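Local coordinates for protein adenylyltransferase (Bartonella henselae str. Houston-1, PDB 5NH2) that transfers AMP from ATP to tyrosine or threonine residues of target proteins in host cells, using its Fic domain, as part of bacterial virulence, at residues A[185-188]-A[189-193]; A[197-200]-A[201-205]; A[64-67]-A[68-71]; A[27-30]-A[31-34]. All coordinates share one frame; numbering follows the deposited sequence.

Contact 1. Residues A[185-188]-A[189-193]; sequences RMMV and ASVAV
From Arg185 to Val188 each carbonyl oxygen accepts the amide four residues on (Ala189, Ser190, Val191 and Ala192), at N-to-O distances of 2.9 to 3.0 Å, so this is regular alpha-helix. Met186 O takes a second bond on top of the backbone one. Ser190 OG donates to Met186 O at 2.8 Å, from above the carbonyl plane, 35° out of it, while Ser190 N reaches the same oxygen from the opposite face. What folds the hydroxyl back along the helix is its first torsion, chi1 -49°, with OG beside its own backbone N; the serine thus pays for its buried OH within one turn. Met186 bends at its second and third torsions, and its methyl CE ends up 3.3 Å from Ser190 OG. This turn belongs to helix 183-196 of the Fic domain, with helix 133-150 against one side and helix 200-208 against another: Met186 reaches Phe144 and Met202, Ala189 rests on Leu205, and Ala192 on Pro201. The side chain of Met186 also comes within about 5 Å of that of Arg162, which probably binds ATP. On a neighbouring strip Met187 and Val191 run side by side in the same direction, with CG of Met187 3.9 Å from CG1 of Val191. The valine is turned away from a staggered position, and the very close approach of its CG1 to Met187 O makes that placement doubtful. Arg185, extended through all its torsions, carries its guanidinium away from the turn to a salt bridge with Asp208.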
loop_
_atom_site.group_PDB
_atom_site.type_symbol
_atom_site.label_atom_id
_atom_site.label_comp_id
_atom_site.label_asym_id
_atom_site.label_seq_id
_atom_site.Cartn_x
_atom_site.Cartn_y
_atom_site.Cartn_z
ATOM N N ARG A 185 1.531 -0.054 11.288
ATOM C CA ARG A 185 0.862 1.252 11.347
ATOM C C ARG A 185 -0.438 1.233 10.539
ATOM O O ARG A 185 -1.470 1.724 11.016
ATOM C CB ARG A 185 1.796 2.369 10.856
ATOM C CG ARG A 185 1.120 3.774 10.813
ATOM C CD ARG A 185 2.014 4.885 10.222
ATOM N NE ARG A 185 1.533 6.212 10.623
ATOM C CZ ARG A 185 2.102 7.387 10.309
ATOM N NH1 ARG A 185 3.198 7.460 9.544
ATOM N NH2 ARG A 185 1.552 8.515 10.754
ATOM N N MET A 186 -0.418 0.581 9.354
ATOM C CA MET A 186 -1.625 0.419 8.535
ATOM C C MET A 186 -2.751 -0.226 9.341
ATOM O O MET A 186 -3.902 0.244 9.308
ATOM C CB MET A 186 -1.315 -0.421 7.271
ATOM C CG MET A 186 -2.452 -0.412 6.189
ATOM S SD MET A 186 -2.752 1.296 5.524
ATOM C CE MET A 186 -4.303 1.708 6.303
ATOM N N MET A 187 -2.426 -1.295 10.092
ATOM C CA MET A 187 -3.474 -1.982 10.833
ATOM C C MET A 187 -3.974 -1.134 12.017
ATOM O O MET A 187 -5.191 -1.071 12.273
ATOM C CB MET A 187 -2.989 -3.364 11.299
ATOM C CG MET A 187 -3.780 -3.863 12.578
ATOM S SD MET A 187 -2.931 -5.088 13.577
ATOM C CE MET A 187 -1.642 -4.256 14.500
ATOM N N VAL A 188 -3.063 -0.456 12.736
ATOM C CA VAL A 188 -3.492 0.442 13.818
ATOM C C VAL A 188 -4.486 1.490 13.282
ATOM O O VAL A 188 -5.544 1.734 13.883
ATOM C CB VAL A 188 -2.261 1.123 14.475
ATOM C CG1 VAL A 188 -2.688 2.235 15.406
ATOM C CG2 VAL A 188 -1.348 0.144 15.254
ATOM N N ALA A 189 -4.141 2.145 12.159
ATOM C CA ALA A 189 -4.992 3.205 11.588
ATOM C C ALA A 189 -6.363 2.656 11.193
ATOM O O ALA A 189 -7.399 3.226 11.563
ATOM C CB ALA A 189 -4.303 3.883 10.371
ATOM N N SER A 190 -6.384 1.529 10.462
ATOM C CA SER A 190 -7.653 0.981 9.985
ATOM C C SER A 190 -8.544 0.558 11.141
ATOM O O SER A 190 -9.750 0.823 11.120
ATOM C CB SER A 190 -7.429 -0.242 9.073
ATOM O OG SER A 190 -6.456 0.030 8.087
ATOM N N VAL A 191 -7.986 -0.130 12.149
ATOM C CA VAL A 191 -8.899 -0.571 13.193
ATOM C C VAL A 191 -9.299 0.597 14.084
ATOM O O VAL A 191 -10.403 0.590 14.658
ATOM C CB VAL A 191 -8.385 -1.782 14.021
ATOM C CG1 VAL A 191 -7.434 -2.721 13.232
ATOM C CG2 VAL A 191 -7.945 -1.418 15.455
ATOM N N ALA A 192 -8.457 1.634 14.205
ATOM C CA ALA A 192 -8.954 2.832 14.886
ATOM C C ALA A 192 -10.209 3.335 14.180
ATOM O O ALA A 192 -11.216 3.613 14.835
ATOM C CB ALA A 192 -7.891 3.926 14.967
ATOM N N VAL A 193 -10.209 3.351 12.833
ATOM C CA VAL A 193 -11.437 3.752 12.138
ATOM C C VAL A 193 -12.576 2.780 12.446
ATOM O O VAL A 193 -13.659 3.175 12.889
ATOM C CB VAL A 193 -11.235 3.829 10.614
ATOM C CG1 VAL A 193 -12.566 4.271 10.002
ATOM C CG2 VAL A 193 -10.138 4.794 10.217
#

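Contact 2. Residues A[197-200]-A[201-205]; sequences GDLE and PMQHL
Leu199 O accepts from Gln203 N at 2.9 Å and Glu200 O from His204 N at 2.8 Å, two nearly straight bonds that start the helix. Just ahead of them, Asp198 OD1 takes the amide N of Glu200 at 3.0 Å, met from above the carboxylate plane rather than within it. With its CG anti to the backbone N (chi1 177°), Asp198 swings the carboxylate forward over the start of the helix, closing an Asx turn. A water occupies the next position: it donates to Asp198 O and accepts from Met202 N at 2.7 Å, so this early amide has a partner too. Beyond these bonds, the Asp198 and Pro201 side chains cross at about a right angle, and the carboxylate meets the proline at CD, with OD1 3.6 Å away. Proline suits this place, the first turn, where its lack of an N-H costs no helical bond. Gln203 stretches back toward the loop; its NE2 sits 3.5 Å from Leu199 CB and near CD1, and its OE1 lies 3.8 Å from Glu200 CG, so the amide bridges two residues by contact alone. His204 points its ring elsewhere, NE2 bonding to Val239 O, and Met202 sends its bent chain in to Phe144 and Asn145. Gly197, with positive phi, ends the preceding helix, and the Asp198 amide is still tied back to Ala192. The whole is an N-terminal helix cap closed by an Asx turn, set in the short link between helices 183-196 and 200-208 of the Fic domain.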
loop_
_atom_site.group_PDB
_atom_site.type_symbol
_atom_site.label_atom_id
_atom_site.label_comp_id
_atom_site.label_asym_id
_atom_site.label_seq_id
_atom_site.Cartn_x
_atom_site.Cartn_y
_atom_site.Cartn_z
ATOM N N GLY A 197 -14.291 4.370 15.875
ATOM C CA GLY A 197 -14.729 5.647 15.298
ATOM C C GLY A 197 -13.722 6.798 15.348
ATOM O O GLY A 197 -14.120 7.966 15.390
ATOM N N ASP A 198 -12.432 6.503 15.349
ATOM C CA ASP A 198 -11.391 7.496 15.588
ATOM C C ASP A 198 -10.573 7.708 14.307
ATOM O O ASP A 198 -9.861 6.793 13.859
ATOM C CB ASP A 198 -10.498 7.023 16.718
ATOM C CG ASP A 198 -9.344 7.969 16.979
ATOM O OD1 ASP A 198 -9.280 9.037 16.338
ATOM O OD2 ASP A 198 -8.532 7.663 17.872
ATOM N N LEU A 199 -10.668 8.915 13.723
ATOM C CA LEU A 199 -10.011 9.192 12.447
ATOM C C LEU A 199 -8.563 9.664 12.575
ATOM O O LEU A 199 -7.824 9.597 11.580
ATOM C CB LEU A 199 -10.773 10.267 11.670
ATOM C CG LEU A 199 -12.093 9.901 10.994
ATOM C CD1 LEU A 199 -12.481 11.045 10.053
ATOM C CD2 LEU A 199 -11.911 8.618 10.241
ATOM N N GLU A 200 -8.141 10.131 13.761
ATOM C CA GLU A 200 -6.810 10.738 13.898
ATOM C C GLU A 200 -5.693 9.867 13.371
ATOM O O GLU A 200 -4.957 10.338 12.475
ATOM C CB GLU A 200 -6.542 11.122 15.358
ATOM C CG GLU A 200 -6.756 12.574 15.585
ATOM C CD GLU A 200 -6.689 12.923 17.037
ATOM O OE1 GLU A 200 -7.427 13.838 17.472
ATOM O OE2 GLU A 200 -5.904 12.253 17.740
ATOM N N PRO A 201 -5.507 8.607 13.801
ATOM C CA PRO A 201 -4.379 7.820 13.266
ATOM C C PRO A 201 -4.339 7.807 11.747
ATOM O O PRO A 201 -3.262 7.985 11.180
ATOM C CB PRO A 201 -4.605 6.424 13.871
ATOM C CG PRO A 201 -5.387 6.677 15.117
ATOM C CD PRO A 201 -6.302 7.822 14.778
ATOM N N MET A 202 -5.491 7.655 11.079
ATOM C CA MET A 202 -5.532 7.675 9.616
ATOM C C MET A 202 -5.180 9.051 9.033
ATOM O O MET A 202 -4.405 9.146 8.064
ATOM C CB MET A 202 -6.897 7.226 9.107
ATOM C CG MET A 202 -6.846 6.948 7.581
ATOM S SD MET A 202 -5.894 5.464 7.038
ATOM C CE MET A 202 -7.062 4.165 7.535
ATOM N N GLN A 203 -5.733 10.127 9.604
ATOM C CA GLN A 203 -5.326 11.474 9.191
ATOM C C GLN A 203 -3.803 11.695 9.341
ATOM O O GLN A 203 -3.171 12.319 8.478
ATOM C CB GLN A 203 -6.119 12.531 10.004
ATOM C CG GLN A 203 -7.647 12.597 9.739
ATOM C CD GLN A 203 -8.447 13.198 10.935
ATOM O OE1 GLN A 203 -7.890 13.415 12.007
ATOM N NE2 GLN A 203 -9.752 13.466 10.736
ATOM N N HIS A 204 -3.200 11.200 10.436
ATOM C CA HIS A 204 -1.756 11.335 10.667
ATOM C C HIS A 204 -0.953 10.508 9.652
ATOM O O HIS A 204 0.040 10.998 9.069
ATOM C CB HIS A 204 -1.448 10.925 12.114
ATOM C CG HIS A 204 -0.000 11.023 12.497
ATOM N ND1 HIS A 204 0.521 10.383 13.606
ATOM C CD2 HIS A 204 1.037 11.693 11.931
ATOM C CE1 HIS A 204 1.817 10.642 13.700
ATOM N NE2 HIS A 204 2.156 11.430 12.692
ATOM N N LEU A 205 -1.432 9.282 9.373
ATOM C CA LEU A 205 -0.902 8.471 8.284
ATOM C C LEU A 205 -0.857 9.254 6.964
ATOM O O LEU A 205 0.218 9.378 6.357
ATOM C CB LEU A 205 -1.737 7.190 8.138
ATOM C CG LEU A 205 -1.166 6.061 7.252
ATOM C CD1 LEU A 205 -1.699 4.715 7.699
ATOM C CD2 LEU A 205 -1.502 6.242 5.824
HETATM O O HOH W 1 -7.604 6.205 12.056
#

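Contact 3. Residues A[64-67]-A[68-71]; sequences HQQL and FKNT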
loop_
_atom_site.group_PDB
_atom_site.type_symbol
_atom_site.label_atom_id
_atom_site.label_comp_id
_atom_site.label_asym_id
_atom_site.label_seq_id
_atom_site.Cartn_x
_atom_site.Cartn_y
_atom_site.Cartn_z
ATOM N N HIS A 64 -7.390 -3.785 -10.975
ATOM C CA HIS A 64 -7.372 -5.178 -10.506
ATOM C C HIS A 64 -7.161 -6.132 -11.685
ATOM O O HIS A 64 -6.376 -7.096 -11.605
ATOM C CB HIS A 64 -8.676 -5.487 -9.745
ATOM C CG HIS A 64 -8.709 -6.835 -9.081
ATOM N ND1 HIS A 64 -9.072 -7.988 -9.747
ATOM C CD2 HIS A 64 -8.446 -7.211 -7.797
ATOM C CE1 HIS A 64 -8.995 -9.016 -8.919
ATOM N NE2 HIS A 64 -8.635 -8.569 -7.723
ATOM N N GLN A 65 -7.788 -5.814 -12.821
ATOM C CA GLN A 65 -7.656 -6.634 -14.010
ATOM C C GLN A 65 -6.225 -6.623 -14.541
ATOM O O GLN A 65 -5.732 -7.647 -15.019
ATOM C CB GLN A 65 -8.612 -6.153 -15.079
ATOM C CG GLN A 65 -8.751 -7.148 -16.231
ATOM C CD GLN A 65 -8.790 -6.464 -17.580
ATOM O OE1 GLN A 65 -7.831 -5.787 -17.978
ATOM N NE2 GLN A 65 -9.895 -6.630 -18.297
ATOM N N GLN A 66 -5.538 -5.484 -14.479
ATOM C CA GLN A 66 -4.176 -5.487 -15.007
ATOM C C GLN A 66 -3.245 -6.210 -14.037
ATOM O O GLN A 66 -2.363 -6.961 -14.469
ATOM C CB GLN A 66 -3.691 -4.057 -15.316
ATOM C CG GLN A 66 -4.483 -3.424 -16.499
ATOM C CD GLN A 66 -4.266 -4.140 -17.824
ATOM O OE1 GLN A 66 -5.198 -4.685 -18.413
ATOM N NE2 GLN A 66 -3.029 -4.144 -18.295
ATOM N N LEU A 67 -3.483 -6.073 -12.728
ATOM C CA LEU A 67 -2.568 -6.715 -11.772
ATOM C C LEU A 67 -2.638 -8.236 -11.873
ATOM O O LEU A 67 -1.609 -8.911 -11.771
ATOM C CB LEU A 67 -2.828 -6.261 -10.309
ATOM C CG LEU A 67 -2.664 -4.764 -9.964
ATOM C CD1 LEU A 67 -2.968 -4.445 -8.498
ATOM C CD2 LEU A 67 -1.298 -4.170 -10.391
ATOM N N PHE A 68 -3.850 -8.789 -11.971
ATOM C CA PHE A 68 -4.069 -10.220 -11.784
ATOM C C PHE A 68 -4.476 -11.004 -13.036
ATOM O O PHE A 68 -4.779 -12.200 -12.914
ATOM C CB PHE A 68 -5.080 -10.413 -10.649
ATOM C CG PHE A 68 -4.593 -9.842 -9.351
ATOM C CD1 PHE A 68 -3.568 -10.472 -8.647
ATOM C CD2 PHE A 68 -5.123 -8.644 -8.851
ATOM C CE1 PHE A 68 -3.067 -9.916 -7.450
ATOM C CE2 PHE A 68 -4.651 -8.068 -7.648
ATOM C CZ PHE A 68 -3.612 -8.709 -6.940
ATOM N N LYS A 69 -4.548 -10.364 -14.209
ATOM C CA LYS A 69 -4.982 -11.040 -15.430
ATOM C C LYS A 69 -4.173 -12.300 -15.754
ATOM O O LYS A 69 -4.687 -13.209 -16.405
ATOM C CB LYS A 69 -4.891 -10.063 -16.615
ATOM C CG LYS A 69 -3.475 -9.554 -16.869
ATOM C CD LYS A 69 -3.429 -8.328 -17.813
ATOM C CE LYS A 69 -4.152 -8.589 -19.096
ATOM N NZ LYS A 69 -3.619 -9.813 -19.789
ATOM N N ASN A 70 -2.899 -12.355 -15.399
ATOM C CA ASN A 70 -2.152 -13.561 -15.713
ATOM C C ASN A 70 -2.322 -14.645 -14.655
ATOM O O ASN A 70 -1.841 -15.774 -14.844
ATOM C CB ASN A 70 -0.683 -13.209 -15.896
ATOM C CG ASN A 70 -0.455 -12.360 -17.133
ATOM O OD1 ASN A 70 -0.954 -12.684 -18.199
ATOM N ND2 ASN A 70 0.268 -11.268 -16.992
ATOM N N THR A 71 -3.004 -14.333 -13.553
ATOM C CA THR A 71 -3.181 -15.279 -12.473
ATOM C C THR A 71 -4.599 -15.856 -12.481
ATOM O O THR A 71 -4.745 -17.080 -12.626
ATOM C CB THR A 71 -2.832 -14.614 -11.128
ATOM O OG1 THR A 71 -1.490 -14.126 -11.163
ATOM C CG2 THR A 71 -3.000 -15.611 -9.924
HETATM O O HOH W 2 -1.157 -10.242 -14.039
HETATM O O HOH W 3 -0.806 -11.308 -11.684
#
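His64 O accepts the amide N of Phe68 at 3.1 Å, the last sound helical bond here; the following one, Lys69 N to Gln65 O, is weak, with an N-H...O angle of only 125°. Helix 57-68 therefore ends at this point, and two waters serve Leu67 O. One molecule donates to Leu67 O at 2.7 Å and accepts from Asn70 N at 3.1 Å; a second, modelled rather close to Leu67 O, links it to Thr71 OG1, which also bonds to Tyr23 OH. Thr71 N returns to Phe68 O at 2.8 Å, making a turn. Both nitrogens of the His64 ring are used: ND1 with Gly76 N and NE2 with Glu155 O. One face of this imidazole carries Phe68 CD2 over its centre, the two ring planes inclined at 45°, and His64 also stacks with Phe153. The phenyl ring is in turn roofed by Leu67 CB, 3.9 Å from its centroid, a CH-pi contact. The side chain of Phe68 is about 4 Å from Gly156, which binds ATP, and about 6 Å from the bound magnesium ion. Since Gly76 N can only donate and Glu155 O can only accept, ND1 accepts and NE2 probably carries the proton, and the ring joins the helix end to Gly76 on one side and to Glu155 of the ATP-binding site on the other.

Contact 4. Residues A[27-30]-A[31-34]; sequences NLNA and FLEK
Phe31 N bonds to Asn27 O at 3.1 Å, in the opening turn of helix 28-46, where Asn27 is the N-cap. Its side chain does the capping: Asn27 OD1 accepts from Ala30 N at 3.1 Å, nearly straight and in the carbonyl plane. Ala30 is thus held at both ends, its amide by the cap and its carbonyl O by Lys34 N at 3.0 Å, while its methyl group rests on Ile25 of the preceding loop. Phe31 is the buried member of the turn. Having CG anti to the backbone N (chi1 158°) carries the ring off the helix to Asn21 and Thr71, with Leu28 O at its edge near the ring plane. Its side chain is about 6 Å from that of Glu155, which binds ATP, and this places the helix start near the nucleotide site. Leu32 is the third main player, its amide taken by Leu28 O. One step on, Glu33 N closes the next bond to Asn29 O, and its side chain packs on His40 of the BiaA chain, the antitoxin homologue. Leu32 CD1 lies between two residues of the preceding turn, 4.1 Å from Leu28 CG and 3.8 Å from Asn29 OD1.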
loop_
_atom_site.group_PDB
_atom_site.type_symbol
_atom_site.label_atom_id
_atom_site.label_comp_id
_atom_site.label_asym_id
_atom_site.label_seq_id
_atom_site.Cartn_x
_atom_site.Cartn_y
_atom_site.Cartn_z
ATOM N N ASN A 27 -0.276 -26.233 -5.146
ATOM C CA ASN A 27 0.532 -26.034 -3.951
ATOM C C ASN A 27 0.549 -24.555 -3.610
ATOM O O ASN A 27 0.917 -23.729 -4.446
ATOM C CB ASN A 27 1.957 -26.536 -4.165
ATOM C CG ASN A 27 2.891 -26.121 -3.041
ATOM O OD1 ASN A 27 3.383 -24.995 -2.999
ATOM N ND2 ASN A 27 3.138 -27.035 -2.121
ATOM N N LEU A 28 0.184 -24.225 -2.371
ATOM C CA LEU A 28 -0.134 -22.843 -2.016
ATOM C C LEU A 28 1.064 -21.905 -2.185
ATOM O O LEU A 28 0.939 -20.820 -2.769
ATOM C CB LEU A 28 -0.668 -22.779 -0.579
ATOM C CG LEU A 28 -0.689 -21.347 -0.036
ATOM C CD1 LEU A 28 -1.927 -20.629 -0.562
ATOM C CD2 LEU A 28 -0.568 -21.280 1.474
ATOM N N ASN A 29 2.225 -22.289 -1.666
ATOM C CA ASN A 29 3.362 -21.369 -1.678
ATOM C C ASN A 29 3.896 -21.118 -3.089
ATOM O O ASN A 29 4.331 -19.998 -3.386
ATOM C CB ASN A 29 4.482 -21.876 -0.757
ATOM C CG ASN A 29 4.254 -21.493 0.707
ATOM O OD1 ASN A 29 3.315 -20.761 1.034
ATOM N ND2 ASN A 29 5.120 -21.977 1.590
ATOM N N ALA A 30 3.894 -22.132 -3.965
ATOM C CA ALA A 30 4.341 -21.916 -5.342
ATOM C C ALA A 30 3.377 -21.003 -6.083
ATOM O O ALA A 30 3.795 -20.119 -6.859
ATOM C CB ALA A 30 4.463 -23.250 -6.063
ATOM N N PHE A 31 2.081 -21.191 -5.834
ATOM C CA PHE A 31 1.104 -20.253 -6.342
ATOM C C PHE A 31 1.401 -18.835 -5.844
ATOM O O PHE A 31 1.391 -17.894 -6.633
ATOM C CB PHE A 31 -0.313 -20.704 -5.951
ATOM C CG PHE A 31 -1.297 -19.603 -5.971
ATOM C CD1 PHE A 31 -1.782 -19.120 -7.192
ATOM C CD2 PHE A 31 -1.701 -18.992 -4.782
ATOM C CE1 PHE A 31 -2.679 -18.061 -7.240
ATOM C CE2 PHE A 31 -2.600 -17.924 -4.808
ATOM C CZ PHE A 31 -3.091 -17.453 -6.055
ATOM N N LEU A 32 1.707 -18.666 -4.553
ATOM C CA LEU A 32 1.946 -17.322 -4.028
ATOM C C LEU A 32 3.171 -16.671 -4.656
ATOM O O LEU A 32 3.142 -15.485 -4.985
ATOM C CB LEU A 32 2.114 -17.363 -2.515
ATOM C CG LEU A 32 0.920 -17.690 -1.624
ATOM C CD1 LEU A 32 1.351 -17.781 -0.168
ATOM C CD2 LEU A 32 -0.160 -16.650 -1.793
ATOM N N GLU A 33 4.268 -17.422 -4.802
ATOM C CA GLU A 33 5.488 -16.874 -5.392
ATOM C C GLU A 33 5.286 -16.487 -6.855
ATOM O O GLU A 33 5.764 -15.424 -7.290
ATOM C CB GLU A 33 6.626 -17.886 -5.250
ATOM C CG GLU A 33 7.160 -18.040 -3.836
ATOM C CD GLU A 33 8.212 -19.136 -3.715
ATOM O OE1 GLU A 33 8.355 -19.968 -4.633
ATOM O OE2 GLU A 33 8.921 -19.157 -2.702
ATOM N N LYS A 34 4.548 -17.313 -7.621
ATOM C CA LYS A 34 4.341 -17.013 -9.037
ATOM C C LYS A 34 3.316 -15.893 -9.252
ATOM O O LYS A 34 3.537 -14.996 -10.087
ATOM C CB LYS A 34 3.936 -18.286 -9.795
ATOM C CG LYS A 34 3.656 -18.069 -11.305
ATOM C CD LYS A 34 4.961 -17.807 -12.101
ATOM C CE LYS A 34 4.651 -16.951 -13.332
ATOM N NZ LYS A 34 5.743 -16.837 -14.329
#

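Contacts 1 and 2 adjoin, 8 Å between centres: Ala192 packs on Pro201, and the two hold successive helices, 183-196 and 200-208. Contacts 3 and 4 form a second pair, centres about 16 Å apart, joined where Thr71 CG2 meets the Phe31 ring; contact 2 lies across the chain's centre from both. Contacts 1 and 3 are partly buried, contacts 2 and 4 surface. Place sets the chemistry. Mid-helix contact 1 adds a serine hydroxyl turned onto a carbonyl of the preceding turn, and Met-Val packing, to its backbone bonds. The two helix starts, contacts 2 and 4, use an aspartate and an asparagine as caps, whereas the helix end in contact 3 relies on waters and packed aromatic rings.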